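Mitogen activated protein kinase, putative (Leishmania donovani, PDB 4QNY) probably catalyses the transfer of the gamma-phosphate of ATP to serine or threonine residues of substrate proteins, as a mitogen-activated protein kinase. Local coordinates at residues K73-F78 with I103-M108; A13-L18 with V49-V54; R67-I72 with V338-A343; H139-A144 with L164-F169. All coordinates share one frame; numbering follows the deposited sequence.

Contact 1: K73-F78 with I103-M108; sequences KLLAHF and IVMDIM. With ANP (phosphoaminophosphonic acid-adenylate ester), chain D.
Leu75, near the end of helix 62-77, faces Met105 of strand 101-106 with their CA atoms 8.9 Å apart, a spacing bridged by side chains alone. Leu75 supplies the helix side of the contact through one methyl: its CD1 lies 4.2 Å from Ile103 CG2 and 4.5 Å from Met105 SD, so it touches two residues that point to the same side of the strand. Leu75 and Ile103 meet crosswise, at about a right angle. The Met105 chain bends at its last torsion (chi3 -65°), which carries CE toward the nucleotide, 3.6 Å from ANP N7. This places Met105 between the helix and the adenine, as expected of a gatekeeper from its position just before the hinge. Beyond it the backbone reads the base edge: ANP N6 donates to Asp106 O at 2.6 Å, and Met108 N donates to ANP N1 at 3.1 Å with an angle of 163°. Ile107 brings CD1 to 3.4 Å from ANP N1. The contact thus joins the αC helix of the kinase N-lobe to its five-stranded sheet, where strand 101-106 runs between strands 47-54 and 86-90; Ile103 also packs on Leu86, and Leu75 on Ile84.

Contact 2: A13-L18 with V49-V54; sequences AEVCRL and VAMKRV. With ANP (phosphoaminophosphonic acid-adenylate ester), chain D.
Glu14 and Arg53 form a two-pronged salt bridge in which the guanidinium presents its NE side. Arg53 NE donates to Glu14 OE1 at 2.8 Å and Arg53 NH2 to Glu14 OE2 at 2.9 Å, both at 171°. Each oxygen uses its syn lone pair, and with the two planes only 4° apart each N-H points at its oxygen within the common plane, which keeps both bonds nearly straight. Arg53 CG lies anti to the backbone N (chi1 -171°), and the chain then runs straight out to NE, carrying the charged end across to helix 8-16. Glu14 OE1 has a second partner in the hydroxyl of Tyr102. Beside the ion pair, Val15 and Met51 approach tip to tip: Met51 CE sits 3.9 Å from Val15 CG2 and almost as near CG1. Tyr22 touches both residues. On strand 47-54, Lys52 departs from the other face; its NZ hydrogen-bonds ANP O2A (2.8 Å) and O2G, bridging the alpha- and gamma-phosphates, as expected of the β3 lysine of kinases. The near-linear, coplanar bonds imply a well-directed charge pair that fastens the N-terminal helix to the outer face of the sheet whose inner face holds the nucleotide.

Contact 3: R67-I72 with V338-A343; sequences RILREI and VDVKRA. With ANP (phosphoaminophosphonic acid-adenylate ester), chain D.
Leu69 reaches from helix 62-77 into the angle between Val340 and Ala343, one turn apart on helix 337-349. Its forked end straddles the alanine methyl: CD2 is 3.8 Å and CD1 3.9 Å from Ala343 CB. Nearer the root of the side chain, Leu69 CB lies 4.0 Å from Val340 CG1, and the two side chains pass at a slant. A chi1 of 172° swings the leucine CG out toward helix 337-349, and chi2 of 62° turns the fork so that both methyls meet Ala343 CB. The small side chains of Val340 and Ala343 allow a close backbone approach, 6.9 Å between Leu69 CA and Val340 CA. Helix 62-77 is the αC helix of the kinase fold, and helix 337-349, a segment C-terminal in sequence, folds back to cover its outer side, as the C-terminal extension does in MAP kinases. Val340 continues along αC to Ala65 and Lys66, while Leu69 also touches Ile344. Elsewhere on αC, Glu71 extends toward the nucleotide, its OE1 2.9 Å from ANP O2G. Lys341, directed away from αC, hydrogen-bonds the carbonyl O of Phe98 through NZ.

Contact 4: H139-A144 with L164-F169; sequences HIIHSA and LKICDF. With MG (magnesium ion), chain C; ANP (phosphoaminophosphonic acid-adenylate ester), chain D.
Ile141 has the most surface buried here, and its CD1 is the atom that does the touching. That methyl meets the rim of the Phe169 ring near its plane, 3.6 Å from Phe169 CE1 and 3.9 Å from Phe169 CZ, so the ring receives it at an edge. The two side chains come from opposite directions; Ile141 CG1 stands anti to the carbonyl carbon, and chi2 of 167° then sends CD1 straight out to the ring edge. Ile166 adds a looser touch, its CG2 4.5 Å from Ile141 CD1. Phe169 follows Asp168 in the DFG motif of kinases, and the aspartate turns to the metal instead: Asp168 OD2 binds magnesium at 2.1 Å. ANP O1A and O2B, two waters and Asn155 complete that magnesium's ligands. Asp168 OD1 also accepts a bond from the backbone N of Gly170. The phenylalanine is thus packed inward while its neighbour serves the active site. Phe169 also touches Glu71 and Leu74 of helix 62-77 and meets His148 edge-to-face, which places the contact between helix 124-143, strand 164-166 and the αC helix.

Overall arrangement
Contacts 1, 2 and 3 belong to the N-lobe and contact 4 reaches it from the C-lobe, with ANP touched by segments of all four. Contacts 1 and 2 share the sheet, strand 101-106 pairing with 47-54 (Ile103 O to Lys52 N, 2.6 Å). Contacts 1 and 3 share helix 62-77, and Ile103 of contact 1 packs its CD1 3.6 Å from Ile72 CD1 of contact 3. The salt bridge from Lys52 NZ to Glu71 OE2, 2.7 Å, ties contact 2 to contact 3, consistent with an αC-in arrangement. Contact 4, its centre about 11 Å from that of contact 1, meets it where Leu75 CD2 is 3.8 Å from Phe169 CD2. Contacts 2 and 4, with centres about 25 Å apart, do not touch but flank the phosphates through Lys52 and Asp168.

Contact 1: K73-F78 with I103-M108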
# COMPACT_ATOMS: atom_id res chain seq x y z
N LYS A 73 0.58 -9.52 -12.26
CA LYS A 73 -0.39 -9.15 -13.28
C LYS A 73 -0.77 -7.67 -13.17
O LYS A 73 -0.88 -6.98 -14.18
CB LYS A 73 -1.65 -10.02 -13.18
CG LYS A 73 -1.51 -11.39 -13.82
CD LYS A 73 -2.87 -12.05 -13.97
CE LYS A 73 -2.82 -13.21 -14.94
NZ LYS A 73 -4.18 -13.75 -15.24
N LEU A 74 -0.97 -7.20 -11.94
CA LEU A 74 -1.33 -5.81 -11.70
C LEU A 74 -0.20 -4.86 -12.06
O LEU A 74 -0.43 -3.81 -12.65
CB LEU A 74 -1.75 -5.62 -10.25
CG LEU A 74 -3.12 -6.18 -9.87
CD1 LEU A 74 -3.22 -6.35 -8.37
CD2 LEU A 74 -4.23 -5.28 -10.38
N LEU A 75 1.03 -5.23 -11.70
CA LEU A 75 2.20 -4.42 -12.01
C LEU A 75 2.36 -4.25 -13.52
O LEU A 75 2.71 -3.17 -14.00
CB LEU A 75 3.46 -5.03 -11.41
CG LEU A 75 3.63 -4.89 -9.90
CD1 LEU A 75 4.81 -5.71 -9.41
CD2 LEU A 75 3.81 -3.42 -9.52
N ALA A 76 2.10 -5.32 -14.26
CA ALA A 76 2.17 -5.28 -15.72
C ALA A 76 0.96 -4.56 -16.30
O ALA A 76 1.03 -4.01 -17.40
CB ALA A 76 2.28 -6.68 -16.28
N HIS A 77 -0.14 -4.57 -15.56
CA HIS A 77 -1.39 -3.97 -16.01
C HIS A 77 -1.30 -2.45 -16.06
O HIS A 77 -1.88 -1.81 -16.95
CB HIS A 77 -2.54 -4.40 -15.11
CG HIS A 77 -3.86 -3.80 -15.49
ND1 HIS A 77 -4.35 -2.65 -14.90
CD2 HIS A 77 -4.79 -4.18 -16.39
CE1 HIS A 77 -5.53 -2.35 -15.43
NE2 HIS A 77 -5.82 -3.27 -16.34
N PHE A 78 -0.58 -1.86 -15.11
CA PHE A 78 -0.48 -0.41 -15.01
C PHE A 78 0.76 0.14 -15.71
O PHE A 78 1.84 -0.45 -15.64
CB PHE A 78 -0.49 0.03 -13.55
CG PHE A 78 -1.77 -0.26 -12.83
CD1 PHE A 78 -2.93 0.43 -13.15
CD2 PHE A 78 -1.82 -1.21 -11.83
CE1 PHE A 78 -4.12 0.17 -12.49
CE2 PHE A 78 -3.01 -1.48 -11.16
CZ PHE A 78 -4.15 -0.79 -11.50
N ILE A 103 11.07 -10.56 -9.14
CA ILE A 103 10.30 -9.48 -9.74
C ILE A 103 11.20 -8.27 -9.94
O ILE A 103 11.77 -7.75 -8.98
CB ILE A 103 9.10 -9.09 -8.86
CG1 ILE A 103 8.18 -10.29 -8.64
CG2 ILE A 103 8.33 -7.93 -9.48
CD1 ILE A 103 7.12 -10.07 -7.58
N VAL A 104 11.32 -7.82 -11.18
CA VAL A 104 12.20 -6.71 -11.51
C VAL A 104 11.42 -5.42 -11.77
O VAL A 104 10.63 -5.35 -12.70
CB VAL A 104 13.07 -7.03 -12.74
CG1 VAL A 104 13.93 -5.83 -13.10
CG2 VAL A 104 13.94 -8.25 -12.46
N MET A 105 11.65 -4.42 -10.93
CA MET A 105 10.93 -3.15 -11.01
C MET A 105 11.87 -1.96 -11.14
O MET A 105 13.08 -2.09 -10.91
CB MET A 105 10.04 -2.96 -9.78
CG MET A 105 9.18 -4.16 -9.43
SD MET A 105 8.66 -4.12 -7.71
CE MET A 105 10.23 -4.28 -6.87
N ASP A 106 11.32 -0.81 -11.51
CA ASP A 106 12.07 0.44 -11.50
C ASP A 106 12.53 0.75 -10.08
O ASP A 106 11.88 0.36 -9.11
CB ASP A 106 11.24 1.59 -12.05
CG ASP A 106 10.98 1.46 -13.54
OD1 ASP A 106 11.92 1.11 -14.28
OD2 ASP A 106 9.83 1.71 -13.97
N ILE A 107 13.64 1.47 -9.95
CA ILE A 107 14.19 1.77 -8.64
C ILE A 107 13.73 3.14 -8.13
O ILE A 107 13.64 4.10 -8.90
CB ILE A 107 15.74 1.70 -8.65
CG1 ILE A 107 16.30 1.85 -7.23
CG2 ILE A 107 16.33 2.75 -9.59
CD1 ILE A 107 15.92 0.73 -6.30
N MET A 108 13.40 3.21 -6.85
CA MET A 108 13.10 4.47 -6.19
C MET A 108 14.07 4.66 -5.03
O MET A 108 14.60 3.69 -4.49
CB MET A 108 11.64 4.50 -5.71
CG MET A 108 10.62 4.47 -6.84
SD MET A 108 10.59 5.99 -7.82
CE MET A 108 9.86 7.13 -6.65
PG ANP D . 4.61 -8.52 -0.42
O1G ANP D . 5.94 -9.16 -0.67
O2G ANP D . 3.91 -8.21 -1.80
O3G ANP D . 3.69 -9.52 0.39
PB ANP D . 6.36 -6.66 0.80
O1B ANP D . 7.10 -7.82 1.37
O2B ANP D . 6.36 -5.51 1.85
N3B ANP D . 4.77 -7.08 0.46
PA ANP D . 7.21 -4.66 -0.92
O1A ANP D . 6.34 -3.78 -0.10
O2A ANP D . 6.88 -4.59 -2.41
O3A ANP D . 7.07 -6.19 -0.51
O5' ANP D . 8.71 -4.25 -0.66
C5' ANP D . 9.24 -4.10 0.68
C4' ANP D . 10.10 -2.86 0.74
O4' ANP D . 11.06 -2.88 -0.33
C3' ANP D . 9.35 -1.54 0.55
O3' ANP D . 8.79 -1.10 1.78
C2' ANP D . 10.46 -0.61 0.07
O2' ANP D . 11.21 -0.07 1.15
C1' ANP D . 11.34 -1.56 -0.76
N9 ANP D . 11.10 -1.48 -2.20
C8 ANP D . 10.17 -2.18 -2.92
N7 ANP D . 10.17 -1.90 -4.20
C5 ANP D . 11.17 -0.95 -4.33
C6 ANP D . 11.67 -0.24 -5.44
N6 ANP D . 11.21 -0.40 -6.69
N1 ANP D . 12.67 0.64 -5.23
C2 ANP D . 13.13 0.80 -3.99
N3 ANP D . 12.74 0.19 -2.86
C4 ANP D . 11.75 -0.67 -3.10

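Contact 2: A13-L18 with V49-V54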
# COMPACT_ATOMS: atom_id res chain seq x y z
N ALA A 13 24.60 -15.43 -7.61
CA ALA A 13 24.75 -16.68 -8.34
C ALA A 13 23.38 -17.21 -8.77
O ALA A 13 23.24 -17.77 -9.86
CB ALA A 13 25.47 -17.71 -7.49
N GLU A 14 22.39 -17.02 -7.92
CA GLU A 14 21.03 -17.46 -8.20
C GLU A 14 20.43 -16.66 -9.36
O GLU A 14 19.78 -17.23 -10.25
CB GLU A 14 20.15 -17.31 -6.96
CG GLU A 14 18.84 -18.07 -7.01
CD GLU A 14 17.99 -17.86 -5.77
OE1 GLU A 14 17.68 -16.69 -5.46
OE2 GLU A 14 17.65 -18.86 -5.11
N VAL A 15 20.65 -15.35 -9.36
CA VAL A 15 20.13 -14.47 -10.40
C VAL A 15 20.81 -14.75 -11.74
O VAL A 15 20.17 -14.74 -12.79
CB VAL A 15 20.31 -12.98 -10.02
CG1 VAL A 15 20.07 -12.07 -11.22
CG2 VAL A 15 19.37 -12.62 -8.88
N CYS A 16 22.12 -15.00 -11.70
CA CYS A 16 22.89 -15.29 -12.91
C CYS A 16 22.38 -16.54 -13.64
O CYS A 16 22.46 -16.63 -14.86
CB CYS A 16 24.37 -15.45 -12.58
SG CYS A 16 25.22 -13.90 -12.18
N ARG A 17 21.84 -17.49 -12.88
CA ARG A 17 21.28 -18.70 -13.46
C ARG A 17 19.92 -18.42 -14.10
O ARG A 17 19.37 -19.26 -14.81
CB ARG A 17 21.16 -19.80 -12.40
CG ARG A 17 22.49 -20.40 -11.98
CD ARG A 17 22.31 -21.66 -11.14
NE ARG A 17 21.82 -21.36 -9.79
CZ ARG A 17 22.61 -21.15 -8.75
NH1 ARG A 17 23.93 -21.20 -8.89
NH2 ARG A 17 22.09 -20.88 -7.56
N LEU A 18 19.38 -17.23 -13.83
CA LEU A 18 18.14 -16.80 -14.46
C LEU A 18 18.44 -15.84 -15.61
O LEU A 18 18.01 -16.06 -16.74
CB LEU A 18 17.23 -16.12 -13.43
CG LEU A 18 16.79 -16.98 -12.24
CD1 LEU A 18 16.01 -16.14 -11.25
CD2 LEU A 18 15.97 -18.16 -12.71
N VAL A 49 18.15 -0.67 -10.80
CA VAL A 49 16.88 -1.38 -10.90
C VAL A 49 16.62 -2.16 -9.61
O VAL A 49 17.55 -2.62 -8.95
CB VAL A 49 16.86 -2.32 -12.13
CG1 VAL A 49 16.54 -3.76 -11.75
CG2 VAL A 49 15.88 -1.80 -13.18
N ALA A 50 15.35 -2.28 -9.23
CA ALA A 50 14.97 -3.01 -8.03
C ALA A 50 14.55 -4.44 -8.35
O ALA A 50 13.83 -4.69 -9.32
CB ALA A 50 13.86 -2.29 -7.29
N MET A 51 15.01 -5.39 -7.53
CA MET A 51 14.68 -6.79 -7.72
C MET A 51 14.03 -7.38 -6.47
O MET A 51 14.61 -7.35 -5.39
CB MET A 51 15.93 -7.60 -8.09
CG MET A 51 16.55 -7.19 -9.42
SD MET A 51 17.86 -8.31 -9.94
CE MET A 51 16.95 -9.84 -10.11
N LYS A 52 12.83 -7.91 -6.64
CA LYS A 52 12.06 -8.46 -5.53
C LYS A 52 12.02 -9.98 -5.59
O LYS A 52 11.36 -10.56 -6.45
CB LYS A 52 10.64 -7.88 -5.54
CG LYS A 52 9.78 -8.29 -4.36
CD LYS A 52 8.42 -7.60 -4.43
CE LYS A 52 7.56 -7.94 -3.24
NZ LYS A 52 6.25 -7.22 -3.28
N ARG A 53 12.71 -10.63 -4.66
CA ARG A 53 12.76 -12.09 -4.63
C ARG A 53 11.54 -12.67 -3.94
O ARG A 53 11.09 -12.16 -2.91
CB ARG A 53 14.03 -12.57 -3.92
CG ARG A 53 14.27 -14.08 -4.03
CD ARG A 53 15.49 -14.52 -3.22
NE ARG A 53 15.84 -15.91 -3.47
CZ ARG A 53 15.40 -16.94 -2.75
NH1 ARG A 53 14.58 -16.73 -1.72
NH2 ARG A 53 15.78 -18.18 -3.05
N VAL A 54 10.99 -13.73 -4.52
CA VAL A 54 9.89 -14.47 -3.91
C VAL A 54 10.39 -15.85 -3.49
O VAL A 54 10.82 -16.64 -4.33
CB VAL A 54 8.71 -14.61 -4.88
CG1 VAL A 54 7.59 -15.41 -4.24
CG2 VAL A 54 8.21 -13.24 -5.32
PG ANP D . 4.61 -8.52 -0.42
O1G ANP D . 5.94 -9.16 -0.67
O2G ANP D . 3.91 -8.21 -1.80
O3G ANP D . 3.69 -9.52 0.39
PB ANP D . 6.36 -6.66 0.80
O1B ANP D . 7.10 -7.82 1.37
O2B ANP D . 6.36 -5.51 1.85
N3B ANP D . 4.77 -7.08 0.46
PA ANP D . 7.21 -4.66 -0.92
O1A ANP D . 6.34 -3.78 -0.10
O2A ANP D . 6.88 -4.59 -2.41
O3A ANP D . 7.07 -6.19 -0.51
O5' ANP D . 8.71 -4.25 -0.66
C5' ANP D . 9.24 -4.10 0.68
C4' ANP D . 10.10 -2.86 0.74
O4' ANP D . 11.06 -2.88 -0.33
C3' ANP D . 9.35 -1.54 0.55
O3' ANP D . 8.79 -1.10 1.78
C2' ANP D . 10.46 -0.61 0.07
O2' ANP D . 11.21 -0.07 1.15
C1' ANP D . 11.34 -1.56 -0.76
N9 ANP D . 11.10 -1.48 -2.20
C8 ANP D . 10.17 -2.18 -2.92
N7 ANP D . 10.17 -1.90 -4.20
C5 ANP D . 11.17 -0.95 -4.33
C6 ANP D . 11.67 -0.24 -5.44
N6 ANP D . 11.21 -0.40 -6.69
N1 ANP D . 12.67 0.64 -5.23
C2 ANP D . 13.13 0.80 -3.99
N3 ANP D . 12.74 0.19 -2.86
C4 ANP D . 11.75 -0.67 -3.10

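Contact 3: R67-I72 with V338-A343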
# COMPACT_ATOMS: atom_id res chain seq x y z
N ARG A 67 -1.83 -14.86 -4.66
CA ARG A 67 -1.64 -13.45 -4.34
C ARG A 67 -0.48 -12.85 -5.13
O ARG A 67 -0.57 -11.73 -5.63
CB ARG A 67 -1.40 -13.26 -2.85
CG ARG A 67 -2.64 -13.44 -1.98
CD ARG A 67 -2.32 -13.14 -0.53
NE ARG A 67 -3.48 -13.35 0.34
CZ ARG A 67 -3.45 -13.20 1.66
NH1 ARG A 67 -4.55 -13.40 2.38
NH2 ARG A 67 -2.33 -12.84 2.27
N ILE A 68 0.62 -13.60 -5.23
CA ILE A 68 1.80 -13.09 -5.91
C ILE A 68 1.56 -13.04 -7.42
O ILE A 68 2.05 -12.14 -8.10
CB ILE A 68 3.06 -13.94 -5.59
CG1 ILE A 68 4.34 -13.14 -5.87
CG2 ILE A 68 3.07 -15.27 -6.33
CD1 ILE A 68 4.54 -11.97 -4.93
N LEU A 69 0.77 -13.98 -7.94
CA LEU A 69 0.44 -14.00 -9.36
C LEU A 69 -0.37 -12.77 -9.74
O LEU A 69 -0.12 -12.14 -10.78
CB LEU A 69 -0.34 -15.27 -9.72
CG LEU A 69 -0.90 -15.34 -11.14
CD1 LEU A 69 0.21 -15.31 -12.17
CD2 LEU A 69 -1.77 -16.58 -11.32
N ARG A 70 -1.33 -12.42 -8.90
CA ARG A 70 -2.16 -11.25 -9.11
C ARG A 70 -1.32 -9.97 -9.04
O ARG A 70 -1.55 -9.03 -9.79
CB ARG A 70 -3.29 -11.19 -8.08
CG ARG A 70 -4.17 -9.95 -8.18
CD ARG A 70 -5.24 -9.92 -7.10
NE ARG A 70 -6.28 -10.92 -7.34
CZ ARG A 70 -7.38 -11.03 -6.60
NH1 ARG A 70 -7.58 -10.21 -5.58
NH2 ARG A 70 -8.28 -11.97 -6.88
N GLU A 71 -0.34 -9.96 -8.14
CA GLU A 71 0.52 -8.79 -7.96
C GLU A 71 1.34 -8.50 -9.21
O GLU A 71 1.45 -7.34 -9.63
CB GLU A 71 1.44 -8.99 -6.76
CG GLU A 71 2.35 -7.81 -6.47
CD GLU A 71 3.26 -8.03 -5.28
OE1 GLU A 71 3.00 -8.97 -4.50
OE2 GLU A 71 4.24 -7.27 -5.12
N ILE A 72 1.91 -9.54 -9.80
CA ILE A 72 2.67 -9.39 -11.04
C ILE A 72 1.77 -8.93 -12.18
O ILE A 72 2.14 -8.05 -12.96
CB ILE A 72 3.38 -10.71 -11.43
CG1 ILE A 72 4.71 -10.83 -10.69
CG2 ILE A 72 3.64 -10.77 -12.93
CD1 ILE A 72 4.71 -11.85 -9.60
N VAL A 338 0.91 -25.71 -8.95
CA VAL A 338 1.52 -25.96 -10.25
C VAL A 338 0.90 -25.05 -11.32
O VAL A 338 1.61 -24.49 -12.16
CB VAL A 338 1.37 -27.43 -10.68
CG1 VAL A 338 2.02 -27.67 -12.03
CG2 VAL A 338 1.97 -28.35 -9.62
N ASP A 339 -0.42 -24.90 -11.27
CA ASP A 339 -1.14 -24.07 -12.22
C ASP A 339 -0.75 -22.60 -12.08
O ASP A 339 -0.74 -21.86 -13.07
CB ASP A 339 -2.65 -24.23 -12.04
N VAL A 340 -0.43 -22.18 -10.86
CA VAL A 340 0.01 -20.81 -10.61
C VAL A 340 1.42 -20.60 -11.15
O VAL A 340 1.70 -19.58 -11.77
CB VAL A 340 -0.04 -20.47 -9.11
CG1 VAL A 340 0.52 -19.08 -8.87
CG2 VAL A 340 -1.46 -20.58 -8.58
N LYS A 341 2.30 -21.57 -10.91
CA LYS A 341 3.67 -21.50 -11.39
C LYS A 341 3.73 -21.36 -12.90
O LYS A 341 4.54 -20.60 -13.43
CB LYS A 341 4.46 -22.74 -10.95
CG LYS A 341 4.75 -22.81 -9.46
CD LYS A 341 5.63 -24.00 -9.13
CE LYS A 341 5.97 -24.05 -7.65
NZ LYS A 341 6.85 -25.20 -7.33
N ARG A 342 2.88 -22.11 -13.59
CA ARG A 342 2.81 -22.06 -15.05
C ARG A 342 2.33 -20.69 -15.52
O ARG A 342 2.79 -20.18 -16.54
CB ARG A 342 1.90 -23.16 -15.59
N ALA A 343 1.40 -20.11 -14.77
CA ALA A 343 0.85 -18.80 -15.10
C ALA A 343 1.89 -17.70 -14.91
O ALA A 343 1.90 -16.70 -15.63
CB ALA A 343 -0.39 -18.52 -14.26
PG ANP D . 4.61 -8.52 -0.42
O1G ANP D . 5.94 -9.16 -0.67
O2G ANP D . 3.91 -8.21 -1.80
O3G ANP D . 3.69 -9.52 0.39
PB ANP D . 6.36 -6.66 0.80
O1B ANP D . 7.10 -7.82 1.37
O2B ANP D . 6.36 -5.51 1.85
N3B ANP D . 4.77 -7.08 0.46
PA ANP D . 7.21 -4.66 -0.92
O1A ANP D . 6.34 -3.78 -0.10
O2A ANP D . 6.88 -4.59 -2.41
O3A ANP D . 7.07 -6.19 -0.51
O5' ANP D . 8.71 -4.25 -0.66
C5' ANP D . 9.24 -4.10 0.68
C4' ANP D . 10.10 -2.86 0.74
O4' ANP D . 11.06 -2.88 -0.33
C3' ANP D . 9.35 -1.54 0.55
O3' ANP D . 8.79 -1.10 1.78
C2' ANP D . 10.46 -0.61 0.07
O2' ANP D . 11.21 -0.07 1.15
C1' ANP D . 11.34 -1.56 -0.76
N9 ANP D . 11.10 -1.48 -2.20
C8 ANP D . 10.17 -2.18 -2.92
N7 ANP D . 10.17 -1.90 -4.20
C5 ANP D . 11.17 -0.95 -4.33
C6 ANP D . 11.67 -0.24 -5.44
N6 ANP D . 11.21 -0.40 -6.69
N1 ANP D . 12.67 0.64 -5.23
C2 ANP D . 13.13 0.80 -3.99
N3 ANP D . 12.74 0.19 -2.86
C4 ANP D . 11.75 -0.67 -3.10

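Contact 4: H139-A144 with L164-F169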
# COMPACT_ATOMS: atom_id res chain seq x y z
N HIS A 139 -6.71 6.79 -7.96
CA HIS A 139 -7.80 7.00 -8.91
C HIS A 139 -7.66 6.05 -10.10
O HIS A 139 -8.65 5.51 -10.59
CB HIS A 139 -7.83 8.45 -9.39
CG HIS A 139 -8.92 8.74 -10.37
ND1 HIS A 139 -8.68 9.07 -11.68
CD2 HIS A 139 -10.27 8.74 -10.22
CE1 HIS A 139 -9.82 9.27 -12.31
NE2 HIS A 139 -10.81 9.07 -11.44
N ILE A 140 -6.42 5.85 -10.53
CA ILE A 140 -6.12 4.96 -11.64
C ILE A 140 -6.38 3.50 -11.26
O ILE A 140 -7.01 2.75 -12.01
CB ILE A 140 -4.67 5.13 -12.11
CG1 ILE A 140 -4.51 6.49 -12.79
CG2 ILE A 140 -4.27 4.00 -13.05
CD1 ILE A 140 -3.12 7.06 -12.71
N ILE A 141 -5.88 3.11 -10.09
CA ILE A 141 -6.08 1.76 -9.58
C ILE A 141 -7.56 1.45 -9.37
O ILE A 141 -8.03 0.38 -9.75
CB ILE A 141 -5.32 1.55 -8.25
CG1 ILE A 141 -3.82 1.76 -8.46
CG2 ILE A 141 -5.59 0.17 -7.68
CD1 ILE A 141 -3.03 1.89 -7.18
N HIS A 142 -8.28 2.39 -8.78
CA HIS A 142 -9.71 2.22 -8.51
C HIS A 142 -10.54 2.18 -9.79
O HIS A 142 -11.55 1.48 -9.87
CB HIS A 142 -10.22 3.33 -7.59
CG HIS A 142 -9.66 3.28 -6.21
ND1 HIS A 142 -9.84 4.29 -5.29
CD2 HIS A 142 -8.91 2.33 -5.58
CE1 HIS A 142 -9.23 3.97 -4.16
NE2 HIS A 142 -8.66 2.79 -4.31
N SER A 143 -10.11 2.94 -10.80
CA SER A 143 -10.81 2.97 -12.08
C SER A 143 -10.67 1.63 -12.80
O SER A 143 -11.51 1.27 -13.62
CB SER A 143 -10.29 4.10 -12.96
OG SER A 143 -8.93 3.90 -13.30
N ALA A 144 -9.60 0.91 -12.49
CA ALA A 144 -9.36 -0.40 -13.07
C ALA A 144 -10.12 -1.49 -12.31
O ALA A 144 -9.99 -2.68 -12.61
CB ALA A 144 -7.87 -0.71 -13.09
N LEU A 164 6.47 10.34 -6.58
CA LEU A 164 5.87 9.30 -5.76
C LEU A 164 5.39 8.11 -6.59
O LEU A 164 4.87 8.29 -7.69
CB LEU A 164 4.70 9.89 -4.95
CG LEU A 164 4.06 9.05 -3.84
CD1 LEU A 164 3.66 9.95 -2.69
CD2 LEU A 164 2.86 8.28 -4.36
N LYS A 165 5.57 6.91 -6.06
CA LYS A 165 5.10 5.69 -6.72
C LYS A 165 4.56 4.67 -5.71
O LYS A 165 5.24 4.30 -4.76
CB LYS A 165 6.23 5.05 -7.53
CG LYS A 165 6.63 5.84 -8.78
CD LYS A 165 7.65 5.08 -9.61
CE LYS A 165 8.10 5.91 -10.81
NZ LYS A 165 9.13 5.19 -11.61
N ILE A 166 3.32 4.23 -5.94
CA ILE A 166 2.69 3.23 -5.07
C ILE A 166 3.14 1.82 -5.44
O ILE A 166 3.16 1.46 -6.62
CB ILE A 166 1.15 3.32 -5.15
CG1 ILE A 166 0.66 4.64 -4.55
CG2 ILE A 166 0.51 2.14 -4.44
CD1 ILE A 166 -0.85 4.73 -4.44
N CYS A 167 3.51 1.03 -4.44
CA CYS A 167 3.94 -0.34 -4.67
C CYS A 167 3.18 -1.34 -3.81
O CYS A 167 2.24 -0.98 -3.10
CB CYS A 167 5.45 -0.48 -4.41
SG CYS A 167 5.93 -0.33 -2.67
N ASP A 168 3.60 -2.61 -3.89
CA ASP A 168 3.05 -3.70 -3.08
C ASP A 168 1.56 -3.94 -3.34
O ASP A 168 0.71 -3.55 -2.55
CB ASP A 168 3.28 -3.43 -1.59
CG ASP A 168 3.16 -4.68 -0.74
OD1 ASP A 168 2.56 -5.68 -1.21
OD2 ASP A 168 3.67 -4.68 0.40
N PHE A 169 1.26 -4.62 -4.45
CA PHE A 169 -0.11 -5.02 -4.75
C PHE A 169 -0.35 -6.46 -4.30
O PHE A 169 -1.09 -7.20 -4.94
CB PHE A 169 -0.39 -4.89 -6.25
CG PHE A 169 -0.37 -3.47 -6.75
CD1 PHE A 169 -1.52 -2.70 -6.73
CD2 PHE A 169 0.80 -2.91 -7.23
CE1 PHE A 169 -1.51 -1.40 -7.19
CE2 PHE A 169 0.82 -1.60 -7.69
CZ PHE A 169 -0.33 -0.85 -7.67
MG MG C . 5.16 -3.59 1.48
PG ANP D . 4.61 -8.52 -0.42
O1G ANP D . 5.94 -9.16 -0.67
O2G ANP D . 3.91 -8.21 -1.80
O3G ANP D . 3.69 -9.52 0.39
PB ANP D . 6.36 -6.66 0.80
O1B ANP D . 7.10 -7.82 1.37
O2B ANP D . 6.36 -5.51 1.85
N3B ANP D . 4.77 -7.08 0.46
PA ANP D . 7.21 -4.66 -0.92
O1A ANP D . 6.34 -3.78 -0.10
O2A ANP D . 6.88 -4.59 -2.41
O3A ANP D . 7.07 -6.19 -0.51
O5' ANP D . 8.71 -4.25 -0.66
C5' ANP D . 9.24 -4.10 0.68
C4' ANP D . 10.10 -2.86 0.74
O4' ANP D . 11.06 -2.88 -0.33
C3' ANP D . 9.35 -1.54 0.55
O3' ANP D . 8.79 -1.10 1.78
C2' ANP D . 10.46 -0.61 0.07
O2' ANP D . 11.21 -0.07 1.15
C1' ANP D . 11.34 -1.56 -0.76
N9 ANP D . 11.10 -1.48 -2.20
C8 ANP D . 10.17 -2.18 -2.92
N7 ANP D . 10.17 -1.90 -4.20
C5 ANP D . 11.17 -0.95 -4.33
C6 ANP D . 11.67 -0.24 -5.44
N6 ANP D . 11.21 -0.40 -6.69
N1 ANP D . 12.67 0.64 -5.23
C2 ANP D . 13.13 0.80 -3.99
N3 ANP D . 12.74 0.19 -2.86
C4 ANP D . 11.75 -0.67 -3.10
O HOH W 1 6.62 -2.66 2.59
O HOH W 2 4.07 -3.81 3.12